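Local coordinates for protein 6-phosphogluconolactonase (PDB 1VL1) that hydrolyses 6-phosphogluconolactone to 6-phosphogluconate in the oxidative stage of the pentose phosphate pathway, at residues K15-V29 with V220-K232. Numbering follows the deposited sequence.
Sequences KTVIYLLEDGYVDFV and VRGKEKTVWFVGK
Phe229 gathers most of the side-chain contacts on one face of the parallel pair formed by strands 16-21 and 225-231. The Tyr19 ring lies next to it, pointing the same way, with planes only 11° apart but slid so far that they barely overlap; Tyr19 CD2 comes 3.6 Å from Phe229 CE1. Val227 touches both rings with one methyl: CG1, anti to the backbone N (chi1 180°), sits at the edge of Tyr19, 3.7 Å from its CE2, and also above one face of Phe229, toward the rim. From helix 25-43, Phe28 CE2 meets the edge of the Phe229 ring, while Val29 CG2 reaches Phe229 CB at 3.8 Å.

Tyr25 ties the start of this helix to the strand, its OH donating to Phe229 O at 2.8 Å from above the carbonyl plane. Its CD1 packs on Gly231 CA at 3.7 Å, in space that a CB on this residue would occupy.

Across the other face, Thr16 CG2 abuts the indole edge at Trp228 CD1, and Ile18 CG2 and Leu20 CD2 pack on Val230. Helix 200-210 covers Trp228 and Val230 there, with Phe195 stacked on the indole.

Between the two faces the backbone ladder runs from Thr226 N to Lys15 O through to Lys232 N to Leu21 O, the last bond bent to 137°. At its beginning, a water donates to Lys15 O and Gly222 O and also bonds Thr226 OG1, which accepts from Gly222 N. Strand 192-198 flanks 225-231 on its other side, so 16-21 forms the sheet margin: the N-terminal strand lies at the edge and the C-terminal strand next to it, in the parallel part of the Rossmann-like α/β sheet of the glucosamine-6-phosphate isomerase/6-phosphogluconolactonase family.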
ATOM      1  N   LYS A  15      -0.580  11.843 -15.144  1.00 34.34           N
ATOM      2  CA  LYS A  15       0.866  11.805 -15.447  1.00 33.72           C
ATOM      3  C   LYS A  15       1.595  11.051 -14.322  1.00 30.92           C
ATOM      4  O   LYS A  15       0.984  10.623 -13.331  1.00 31.58           O
ATOM      5  CB  LYS A  15       1.399  13.225 -15.587  1.00 35.15           C
ATOM      6  CG  LYS A  15       1.259  14.076 -14.301  1.00 37.79           C
ATOM      7  CD  LYS A  15       0.872  15.527 -14.563  1.00 40.72           C
ATOM      8  CE  LYS A  15       1.195  16.423 -13.336  1.00 40.31           C
ATOM      9  NZ  LYS A  15       0.290  17.631 -13.157  1.00 41.59           N
ATOM     10  N   THR A  16       2.895  10.859 -14.521  1.00 28.02           N
ATOM     11  CA  THR A  16       3.757  10.239 -13.525  1.00 26.05           C
ATOM     12  C   THR A  16       4.823  11.263 -13.156  1.00 24.05           C
ATOM     13  O   THR A  16       5.359  11.934 -14.043  1.00 23.10           O
ATOM     14  CB  THR A  16       4.407   8.970 -14.124  1.00 26.32           C
ATOM     15  OG1 THR A  16       3.385   7.988 -14.390  1.00 32.25           O
ATOM     16  CG2 THR A  16       5.341   8.292 -13.141  1.00 25.55           C
ATOM     17  N   VAL A  17       5.135  11.351 -11.866  1.00 21.35           N
ATOM     18  CA  VAL A  17       6.224  12.189 -11.359  1.00 20.27           C
ATOM     19  C   VAL A  17       7.186  11.283 -10.592  1.00 20.61           C
ATOM     20  O   VAL A  17       6.744  10.409  -9.870  1.00 21.78           O
ATOM     21  CB  VAL A  17       5.678  13.364 -10.516  1.00 21.11           C
ATOM     22  CG1 VAL A  17       6.781  14.237 -10.046  1.00 22.31           C
ATOM     23  CG2 VAL A  17       4.664  14.165 -11.336  1.00 23.03           C
ATOM     24  N   ILE A  18       8.497  11.432 -10.850  1.00 18.14           N
ATOM     25  CA  ILE A  18       9.541  10.714 -10.135  1.00 19.17           C
ATOM     26  C   ILE A  18      10.474  11.723  -9.449  1.00 18.97           C
ATOM     27  O   ILE A  18      11.006  12.601 -10.079  1.00 18.62           O
ATOM     28  CB  ILE A  18      10.398   9.836 -11.111  1.00 19.37           C
ATOM     29  CG1 ILE A  18       9.537   8.767 -11.781  1.00 20.86           C
ATOM     30  CG2 ILE A  18      11.517   9.200 -10.348  1.00 20.80           C
ATOM     31  CD1 ILE A  18      10.040   8.310 -13.065  1.00 21.30           C
ATOM     32  N   TYR A  19      10.597  11.579  -8.119  1.00 19.25           N
ATOM     33  CA  TYR A  19      11.527  12.348  -7.307  1.00 20.13           C
ATOM     34  C   TYR A  19      12.720  11.476  -7.029  1.00 20.94           C
ATOM     35  O   TYR A  19      12.519  10.391  -6.485  1.00 19.17           O
ATOM     36  CB  TYR A  19      10.883  12.705  -5.974  1.00 21.89           C
ATOM     37  CG  TYR A  19       9.767  13.721  -6.082  1.00 21.70           C
ATOM     38  CD1 TYR A  19      10.016  15.072  -6.020  1.00 20.96           C
ATOM     39  CD2 TYR A  19       8.459  13.315  -6.194  1.00 24.87           C
ATOM     40  CE1 TYR A  19       9.003  15.972  -6.128  1.00 22.91           C
ATOM     41  CE2 TYR A  19       7.449  14.209  -6.305  1.00 24.95           C
ATOM     42  CZ  TYR A  19       7.703  15.519  -6.245  1.00 24.46           C
ATOM     43  OH  TYR A  19       6.649  16.399  -6.316  1.00 29.51           O
ATOM     44  N   LEU A  20      13.912  11.958  -7.349  1.00 21.97           N
ATOM     45  CA  LEU A  20      15.166  11.271  -7.092  1.00 22.93           C
ATOM     46  C   LEU A  20      15.828  12.001  -5.936  1.00 23.67           C
ATOM     47  O   LEU A  20      16.194  13.170  -6.068  1.00 22.07           O
ATOM     48  CB  LEU A  20      16.101  11.294  -8.277  1.00 23.85           C
ATOM     49  CG  LEU A  20      15.645  10.713  -9.605  1.00 26.45           C
ATOM     50  CD1 LEU A  20      16.754  10.842 -10.588  1.00 28.34           C
ATOM     51  CD2 LEU A  20      15.272   9.279  -9.417  1.00 28.09           C
ATOM     52  N   LEU A  21      15.989  11.288  -4.826  1.00 25.71           N
ATOM     53  CA  LEU A  21      16.441  11.837  -3.560  1.00 28.26           C
ATOM     54  C   LEU A  21      17.772  11.195  -3.144  1.00 29.84           C
ATOM     55  O   LEU A  21      17.950   9.986  -3.244  1.00 30.09           O
ATOM     56  CB  LEU A  21      15.409  11.541  -2.485  1.00 28.49           C
ATOM     57  CG  LEU A  21      14.008  12.051  -2.816  1.00 30.91           C
ATOM     58  CD1 LEU A  21      12.890  11.211  -2.247  1.00 34.53           C
ATOM     59  CD2 LEU A  21      13.941  13.489  -2.344  1.00 32.41           C
ATOM     60  N   GLU A  22      18.647  12.030  -2.633  1.00 32.04           N
ATOM     61  CA  GLU A  22      20.021  11.672  -2.278  1.00 34.04           C
ATOM     62  C   GLU A  22      20.228  11.668  -0.762  1.00 34.12           C
ATOM     63  O   GLU A  22      21.218  11.102  -0.259  1.00 35.68           O
ATOM     64  CB  GLU A  22      20.959  12.726  -2.835  1.00 34.81           C
ATOM     65  CG  GLU A  22      21.085  12.797  -4.353  1.00 39.45           C
ATOM     66  CD  GLU A  22      21.984  11.708  -4.921  1.00 44.87           C
ATOM     67  OE1 GLU A  22      22.698  11.032  -4.133  1.00 49.94           O
ATOM     68  OE2 GLU A  22      21.980  11.527  -6.161  1.00 48.87           O
ATOM     69  N   ASP A  23      19.342  12.364  -0.057  1.00 32.47           N
ATOM     70  CA  ASP A  23      19.504  12.670   1.341  1.00 31.16           C
ATOM     71  C   ASP A  23      18.151  13.084   1.916  1.00 29.62           C
ATOM     72  O   ASP A  23      17.322  13.636   1.211  1.00 30.15           O
ATOM     73  CB  ASP A  23      20.473  13.816   1.466  1.00 32.12           C
ATOM     74  CG  ASP A  23      21.168  13.802   2.741  1.00 33.05           C
ATOM     75  OD1 ASP A  23      22.231  13.162   2.833  1.00 34.75           O
ATOM     76  OD2 ASP A  23      20.708  14.395   3.717  1.00 38.60           O
ATOM     77  N   GLY A  24      17.905  12.799   3.186  1.00 27.24           N
ATOM     78  CA  GLY A  24      16.634  13.142   3.820  1.00 26.36           C
ATOM     79  C   GLY A  24      15.407  12.453   3.235  1.00 25.61           C
ATOM     80  O   GLY A  24      14.316  13.037   3.210  1.00 23.65           O
ATOM     81  N   TYR A  25      15.557  11.185   2.857  1.00 24.52           N
ATOM     82  CA  TYR A  25      14.497  10.475   2.133  1.00 24.26           C
ATOM     83  C   TYR A  25      13.213  10.451   2.945  1.00 24.34           C
ATOM     84  O   TYR A  25      12.152  10.884   2.489  1.00 24.52           O
ATOM     85  CB  TYR A  25      14.951   9.058   1.807  1.00 23.77           C
ATOM     86  CG  TYR A  25      13.905   8.286   1.073  1.00 23.61           C
ATOM     87  CD1 TYR A  25      13.787   8.403  -0.308  1.00 21.59           C
ATOM     88  CD2 TYR A  25      13.013   7.462   1.759  1.00 21.59           C
ATOM     89  CE1 TYR A  25      12.772   7.707  -1.004  1.00 20.84           C
ATOM     90  CE2 TYR A  25      11.997   6.768   1.108  1.00 21.16           C
ATOM     91  CZ  TYR A  25      11.886   6.877  -0.302  1.00 22.45           C
ATOM     92  OH  TYR A  25      10.867   6.166  -0.923  1.00 22.99           O
ATOM     93  N   VAL A  26      13.286   9.873   4.143  1.00 24.25           N
ATOM     94  CA  VAL A  26      12.095   9.699   4.923  1.00 24.09           C
ATOM     95  C   VAL A  26      11.401  11.025   5.214  1.00 24.18           C
ATOM     96  O   VAL A  26      10.178  11.111   5.090  1.00 23.28           O
ATOM     97  CB  VAL A  26      12.381   8.907   6.218  1.00 24.09           C
ATOM     98  CG1 VAL A  26      11.176   8.909   7.123  1.00 24.82           C
ATOM     99  CG2 VAL A  26      12.786   7.464   5.875  1.00 24.50           C
ATOM    100  N   ASP A  27      12.157  12.028   5.661  1.00 24.16           N
ATOM    101  CA  ASP A  27      11.577  13.338   5.943  1.00 25.31           C
ATOM    102  C   ASP A  27      10.876  13.944   4.729  1.00 24.63           C
ATOM    103  O   ASP A  27       9.796  14.464   4.850  1.00 24.60           O
ATOM    104  CB  ASP A  27      12.624  14.287   6.499  1.00 26.21           C
ATOM    105  CG  ASP A  27      12.995  13.947   7.945  1.00 29.04           C
ATOM    106  OD1 ASP A  27      12.223  13.207   8.606  1.00 34.15           O
ATOM    107  OD2 ASP A  27      14.040  14.322   8.476  1.00 30.95           O
ATOM    108  N   PHE A  28      11.475  13.808   3.556  1.00 23.93           N
ATOM    109  CA  PHE A  28      10.884  14.366   2.351  1.00 23.65           C
ATOM    110  C   PHE A  28       9.587  13.661   2.023  1.00 23.45           C
ATOM    111  O   PHE A  28       8.558  14.298   1.749  1.00 24.89           O
ATOM    112  CB  PHE A  28      11.856  14.236   1.216  1.00 23.46           C
ATOM    113  CG  PHE A  28      11.394  14.869  -0.063  1.00 22.82           C
ATOM    114  CD1 PHE A  28      11.627  16.206  -0.328  1.00 27.09           C
ATOM    115  CD2 PHE A  28      10.699  14.119  -0.993  1.00 25.89           C
ATOM    116  CE1 PHE A  28      11.213  16.769  -1.519  1.00 28.05           C
ATOM    117  CE2 PHE A  28      10.280  14.706  -2.215  1.00 23.75           C
ATOM    118  CZ  PHE A  28      10.505  15.990  -2.448  1.00 25.82           C
ATOM    119  N   VAL A  29       9.612  12.336   2.035  1.00 22.82           N
ATOM    120  CA  VAL A  29       8.401  11.582   1.770  1.00 21.63           C
ATOM    121  C   VAL A  29       7.265  11.903   2.762  1.00 23.21           C
ATOM    122  O   VAL A  29       6.108  12.094   2.390  1.00 23.44           O
ATOM    123  CB  VAL A  29       8.689  10.075   1.769  1.00 21.24           C
ATOM    124  CG1 VAL A  29       7.422   9.223   1.655  1.00 23.38           C
ATOM    125  CG2 VAL A  29       9.742   9.749   0.673  1.00 22.85           C
ATOM    126  N   VAL A 220       0.000  -0.305 -12.097  1.00 21.23           N
ATOM    127  CA  VAL A 220      -0.680   0.361 -10.996  1.00 21.97           C
ATOM    128  C   VAL A 220      -0.447   1.859 -11.151  1.00 22.51           C
ATOM    129  O   VAL A 220       0.693   2.362 -11.090  1.00 23.83           O
ATOM    130  CB  VAL A 220      -0.225  -0.115  -9.587  1.00 22.02           C
ATOM    131  CG1 VAL A 220      -0.989   0.624  -8.535  1.00 23.07           C
ATOM    132  CG2 VAL A 220      -0.517  -1.539  -9.413  1.00 22.55           C
ATOM    133  N   ARG A 221      -1.536   2.571 -11.399  1.00 22.82           N
ATOM    134  CA  ARG A 221      -1.505   4.002 -11.656  1.00 22.92           C
ATOM    135  C   ARG A 221      -2.602   4.702 -10.922  1.00 22.98           C
ATOM    136  O   ARG A 221      -3.733   4.183 -10.833  1.00 22.55           O
ATOM    137  CB  ARG A 221      -1.673   4.273 -13.129  1.00 22.72           C
ATOM    138  CG  ARG A 221      -0.695   3.587 -14.033  1.00 25.55           C
ATOM    139  CD  ARG A 221       0.729   4.099 -13.961  1.00 29.15           C
ATOM    140  NE  ARG A 221       1.587   3.244 -14.817  1.00 28.92           N
ATOM    141  CZ  ARG A 221       1.909   3.453 -16.074  1.00 31.14           C
ATOM    142  NH1 ARG A 221       1.466   4.535 -16.725  1.00 31.55           N
ATOM    143  NH2 ARG A 221       2.675   2.555 -16.707  1.00 28.33           N
ATOM    144  N   GLY A 222      -2.324   5.908 -10.433  1.00 22.99           N
ATOM    145  CA  GLY A 222      -3.353   6.735  -9.837  1.00 22.58           C
ATOM    146  C   GLY A 222      -4.272   7.337 -10.901  1.00 23.13           C
ATOM    147  O   GLY A 222      -3.874   7.582 -12.030  1.00 22.17           O
ATOM    148  N   LYS A 223      -5.539   7.535 -10.566  1.00 24.44           N
ATOM    149  CA  LYS A 223      -6.446   8.138 -11.515  1.00 24.76           C
ATOM    150  C   LYS A 223      -6.067   9.586 -11.839  1.00 25.45           C
ATOM    151  O   LYS A 223      -6.312  10.073 -12.959  1.00 25.09           O
ATOM    152  CB  LYS A 223      -7.852   8.194 -10.962  1.00 26.06           C
ATOM    153  CG  LYS A 223      -8.516   6.909 -10.750  1.00 30.49           C
ATOM    154  CD  LYS A 223      -9.864   7.245 -10.107  1.00 37.55           C
ATOM    155  CE  LYS A 223     -10.628   6.042  -9.685  1.00 41.85           C
ATOM    156  NZ  LYS A 223     -11.883   6.444  -8.977  1.00 42.81           N
ATOM    157  N   GLU A 224      -5.465  10.268 -10.867  1.00 23.77           N
ATOM    158  CA  GLU A 224      -5.025  11.646 -11.012  1.00 24.65           C
ATOM    159  C   GLU A 224      -3.522  11.701 -11.250  1.00 24.61           C
ATOM    160  O   GLU A 224      -3.039  12.415 -12.131  1.00 24.42           O
ATOM    161  CB  GLU A 224      -5.403  12.459  -9.780  1.00 25.83           C
ATOM    162  CG  GLU A 224      -6.888  12.751  -9.674  1.00 30.27           C
ATOM    163  CD  GLU A 224      -7.373  13.580 -10.835  1.00 38.06           C
ATOM    164  OE1 GLU A 224      -6.729  14.622 -11.132  1.00 42.58           O
ATOM    165  OE2 GLU A 224      -8.383  13.189 -11.472  1.00 46.25           O
ATOM    166  N   LYS A 225      -2.794  10.935 -10.461  1.00 23.75           N
ATOM    167  CA  LYS A 225      -1.330  10.969 -10.493  1.00 25.24           C
ATOM    168  C   LYS A 225      -0.669   9.738  -9.917  1.00 23.27           C
ATOM    169  O   LYS A 225      -1.170   9.158  -8.984  1.00 23.87           O
ATOM    170  CB  LYS A 225      -0.842  12.175  -9.702  1.00 26.13           C
ATOM    171  CG  LYS A 225       0.478  12.703 -10.170  1.00 28.45           C
ATOM    172  CD  LYS A 225       0.890  14.011  -9.444  1.00 28.88           C
ATOM    173  CE  LYS A 225      -0.055  15.108  -9.749  1.00 34.00           C
ATOM    174  NZ  LYS A 225       0.570  16.476  -9.593  1.00 35.70           N
ATOM    175  N   THR A 226       0.481   9.363 -10.492  1.00 22.20           N
ATOM    176  CA  THR A 226       1.366   8.369  -9.929  1.00 21.81           C
ATOM    177  C   THR A 226       2.696   9.055  -9.630  1.00 20.76           C
ATOM    178  O   THR A 226       3.230   9.800 -10.449  1.00 21.11           O
ATOM    179  CB  THR A 226       1.597   7.235 -10.907  1.00 22.37           C
ATOM    180  OG1 THR A 226       0.330   6.680 -11.297  1.00 24.79           O
ATOM    181  CG2 THR A 226       2.334   6.144 -10.304  1.00 24.63           C
ATOM    182  N   VAL A 227       3.176   8.849  -8.423  1.00 21.11           N
ATOM    183  CA  VAL A 227       4.404   9.471  -7.947  1.00 20.53           C
ATOM    184  C   VAL A 227       5.351   8.446  -7.393  1.00 21.80           C
ATOM    185  O   VAL A 227       4.966   7.634  -6.550  1.00 22.73           O
ATOM    186  CB  VAL A 227       4.088  10.458  -6.815  1.00 22.35           C
ATOM    187  CG1 VAL A 227       5.407  11.095  -6.336  1.00 23.77           C
ATOM    188  CG2 VAL A 227       3.073  11.561  -7.267  1.00 22.19           C
ATOM    189  N   TRP A 228       6.611   8.480  -7.827  1.00 21.86           N
ATOM    190  CA  TRP A 228       7.648   7.631  -7.271  1.00 20.82           C
ATOM    191  C   TRP A 228       8.582   8.521  -6.412  1.00 20.93           C
ATOM    192  O   TRP A 228       9.031   9.569  -6.842  1.00 21.12           O
ATOM    193  CB  TRP A 228       8.474   6.980  -8.372  1.00 21.54           C
ATOM    194  CG  TRP A 228       7.683   6.001  -9.221  1.00 20.39           C
ATOM    195  CD1 TRP A 228       6.753   6.328 -10.162  1.00 21.77           C
ATOM    196  CD2 TRP A 228       7.763   4.583  -9.211  1.00 19.20           C
ATOM    197  NE1 TRP A 228       6.242   5.204 -10.738  1.00 20.37           N
ATOM    198  CE2 TRP A 228       6.811   4.106 -10.139  1.00 18.73           C
ATOM    199  CE3 TRP A 228       8.508   3.666  -8.500  1.00 20.37           C
ATOM    200  CZ2 TRP A 228       6.650   2.763 -10.416  1.00 23.37           C
ATOM    201  CZ3 TRP A 228       8.337   2.320  -8.778  1.00 21.77           C
ATOM    202  CH2 TRP A 228       7.395   1.889  -9.708  1.00 23.10           C
ATOM    203  N   PHE A 229       8.888   8.044  -5.206  1.00 20.32           N
ATOM    204  CA  PHE A 229       9.902   8.669  -4.375  1.00 20.90           C
ATOM    205  C   PHE A 229      11.053   7.669  -4.342  1.00 21.25           C
ATOM    206  O   PHE A 229      10.934   6.593  -3.728  1.00 22.16           O
ATOM    207  CB  PHE A 229       9.352   8.926  -2.968  1.00 21.60           C
ATOM    208  CG  PHE A 229       8.250   9.914  -2.918  1.00 22.21           C
ATOM    209  CD1 PHE A 229       8.517  11.238  -2.985  1.00 22.70           C
ATOM    210  CD2 PHE A 229       6.913   9.508  -2.777  1.00 24.52           C
ATOM    211  CE1 PHE A 229       7.490  12.179  -2.966  1.00 27.32           C
ATOM    212  CE2 PHE A 229       5.877  10.463  -2.742  1.00 26.47           C
ATOM    213  CZ  PHE A 229       6.163  11.773  -2.806  1.00 26.21           C
ATOM    214  N   VAL A 230      12.144   8.013  -5.007  1.00 20.80           N
ATOM    215  CA  VAL A 230      13.254   7.103  -5.234  1.00 20.60           C
ATOM    216  C   VAL A 230      14.494   7.555  -4.488  1.00 21.58           C
ATOM    217  O   VAL A 230      15.009   8.659  -4.731  1.00 20.10           O
ATOM    218  CB  VAL A 230      13.581   7.043  -6.703  1.00 20.46           C
ATOM    219  CG1 VAL A 230      14.711   6.012  -6.967  1.00 22.99           C
ATOM    220  CG2 VAL A 230      12.309   6.736  -7.496  1.00 21.65           C
ATOM    221  N   GLY A 231      14.941   6.715  -3.551  1.00 22.50           N
ATOM    222  CA  GLY A 231      16.137   6.987  -2.756  1.00 26.87           C
ATOM    223  C   GLY A 231      17.352   6.228  -3.284  1.00 28.37           C
ATOM    224  O   GLY A 231      17.211   5.170  -3.866  1.00 28.41           O
ATOM    225  N   LYS A 232      18.535   6.798  -3.048  1.00 31.33           N
ATOM    226  CA  LYS A 232      19.868   6.221  -3.378  1.00 32.97           C
ATOM    227  C   LYS A 232      20.471   6.706  -4.716  1.00 35.14           C
ATOM    228  O   LYS A 232      20.250   7.853  -5.175  1.00 37.61           O
ATOM    229  CB  LYS A 232      19.866   4.683  -3.341  1.00 34.31           C
ATOM    230  CG  LYS A 232      20.157   4.039  -1.980  1.00 35.48           C
ATOM    231  CD  LYS A 232      19.076   4.264  -0.943  1.00 36.65           C
ATOM    232  CE  LYS A 232      19.238   3.243   0.204  1.00 39.13           C
ATOM    233  NZ  LYS A 232      18.092   3.197   1.198  1.00 40.98           N
TER
HETATM  234  O   HOH W   1      -1.229   8.276 -13.082  1.00 30.64           O